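Local coordinates for protein DNA polymerase epsilon subunit 3 (Drosophila melanogaster, PDB 2BYK) that pairs with Chrac-16 as a histone-fold heterodimer that binds DNA and promotes nucleosome sliding, and also serves as an accessory subunit of DNA polymerase epsilon, at residues T53-K58 against I69-T74. Numbering follows the deposited sequence.
Sequences TALAHK and ILQTLT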
# COMPACT_ATOMS: atom_id res chain seq x y z
N THR B 53 -11.83 4.85 -7.16
CA THR B 53 -12.87 4.72 -8.18
C THR B 53 -14.12 5.43 -7.67
O THR B 53 -14.79 6.15 -8.41
CB THR B 53 -13.22 3.24 -8.45
OG1 THR B 53 -12.08 2.57 -8.99
CG2 THR B 53 -14.37 3.14 -9.43
N ALA B 54 -14.42 5.20 -6.40
CA ALA B 54 -15.58 5.81 -5.75
C ALA B 54 -15.47 7.33 -5.78
O ALA B 54 -16.39 8.00 -6.25
CB ALA B 54 -15.68 5.32 -4.33
N LEU B 55 -14.35 7.85 -5.29
CA LEU B 55 -14.09 9.29 -5.24
C LEU B 55 -14.16 9.94 -6.62
O LEU B 55 -14.59 11.09 -6.76
CB LEU B 55 -12.71 9.53 -4.63
CG LEU B 55 -12.27 10.99 -4.48
CD1 LEU B 55 -13.27 11.75 -3.63
CD2 LEU B 55 -10.89 11.02 -3.85
N ALA B 56 -13.74 9.20 -7.63
CA ALA B 56 -13.77 9.68 -9.00
C ALA B 56 -15.21 9.87 -9.50
O ALA B 56 -15.46 10.71 -10.34
CB ALA B 56 -13.01 8.72 -9.90
N HIS B 57 -16.15 9.08 -8.98
CA HIS B 57 -17.54 9.21 -9.41
C HIS B 57 -18.26 10.28 -8.59
O HIS B 57 -19.24 10.86 -9.07
CB HIS B 57 -18.29 7.87 -9.30
CG HIS B 57 -19.74 7.95 -9.69
ND1 HIS B 57 -20.72 8.42 -8.85
CD2 HIS B 57 -20.37 7.61 -10.85
CE1 HIS B 57 -21.89 8.37 -9.46
NE2 HIS B 57 -21.70 7.89 -10.68
N LYS B 58 -17.78 10.54 -7.38
CA LYS B 58 -18.39 11.56 -6.51
C LYS B 58 -18.16 12.94 -7.12
O LYS B 58 -18.85 13.91 -6.79
CB LYS B 58 -17.78 11.52 -5.10
CG LYS B 58 -18.44 12.47 -4.09
CD LYS B 58 -17.73 12.51 -2.73
CE LYS B 58 -16.37 13.19 -2.81
NZ LYS B 58 -15.70 13.32 -1.48
N ILE B 69 -6.36 9.36 -6.51
CA ILE B 69 -5.67 8.35 -5.72
C ILE B 69 -4.96 9.05 -4.58
O ILE B 69 -4.89 8.54 -3.47
CB ILE B 69 -4.63 7.57 -6.56
CG1 ILE B 69 -5.32 6.82 -7.70
CG2 ILE B 69 -3.88 6.58 -5.68
CD1 ILE B 69 -4.37 6.12 -8.64
N LEU B 70 -4.42 10.24 -4.86
CA LEU B 70 -3.72 10.99 -3.83
C LEU B 70 -4.71 11.42 -2.75
O LEU B 70 -4.36 11.46 -1.58
CB LEU B 70 -3.00 12.20 -4.44
CG LEU B 70 -1.73 11.86 -5.24
CD1 LEU B 70 -1.11 13.13 -5.79
CD2 LEU B 70 -0.73 11.12 -4.35
N GLN B 71 -5.94 11.73 -3.16
CA GLN B 71 -6.98 12.15 -2.22
C GLN B 71 -7.55 10.97 -1.43
O GLN B 71 -7.86 11.10 -0.25
CB GLN B 71 -8.12 12.86 -2.95
CG GLN B 71 -7.72 14.17 -3.58
CD GLN B 71 -8.85 14.80 -4.39
OE1 GLN B 71 -9.43 14.17 -5.27
NE2 GLN B 71 -9.15 16.07 -4.09
N THR B 72 -7.70 9.82 -2.09
CA THR B 72 -8.21 8.63 -1.42
C THR B 72 -7.21 8.14 -0.37
O THR B 72 -7.60 7.61 0.67
CB THR B 72 -8.48 7.51 -2.43
OG1 THR B 72 -9.54 7.91 -3.31
CG2 THR B 72 -8.87 6.23 -1.73
N LEU B 73 -5.93 8.33 -0.63
CA LEU B 73 -4.91 7.91 0.33
C LEU B 73 -4.95 8.77 1.58
O LEU B 73 -4.87 8.25 2.69
CB LEU B 73 -3.51 7.96 -0.29
CG LEU B 73 -3.10 6.87 -1.28
CD1 LEU B 73 -1.69 7.13 -1.73
CD2 LEU B 73 -3.18 5.50 -0.63
N THR B 74 -5.07 10.09 1.41
CA THR B 74 -5.11 10.98 2.58
C THR B 74 -6.40 10.71 3.33
O THR B 74 -6.48 10.85 4.54
CB THR B 74 -5.08 12.50 2.19
OG1 THR B 74 -6.35 12.89 1.65
CG2 THR B 74 -4.01 12.77 1.15
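Leu55, in the C-terminal part of the long helix 31-58, meets Gln71 and Thr72 of helix 66-75, and the two backbones come nearest where Leu55 CA lies 7.0 Å from Thr72 CA. A single branch of the leucine makes the closest approaches. With CG anti to the backbone N (chi1 -179°), Leu55 reaches across to the second helix, and its CD2 lies 3.4 Å from Gln71 CB and equally 3.4 Å from Thr72 OG1. The leucine and glutamine side chains run roughly perpendicular, and CD2 abuts the root of Gln71, while the amide oxygen OE1 passes 3.8 Å from the same methyl. The Thr72 side chain runs antiparallel alongside that of Leu55, with OG1 3.8 Å from Leu55 CB. Thr72 is a buried residue, and the hydrogen bonding of its hydroxyl is met elsewhere: placed beside its own backbone N (chi1 -66°), it hydrogen-bonds to Asp68 O one turn earlier, with a weak second bond to Ser52 OG. One residue on, Leu73 packs against Phe44 and Val48 of the long helix and Leu85 of helix 82-96, extending the join between helices of the histone fold. No hydrogen bond spans the two segments, and they bury 129 Å² in total; the chemistry is therefore a small van der Waals contact, in which a leucine methyl rests against aliphatic carbon and a hydroxyl already engaged in hydrogen bonding.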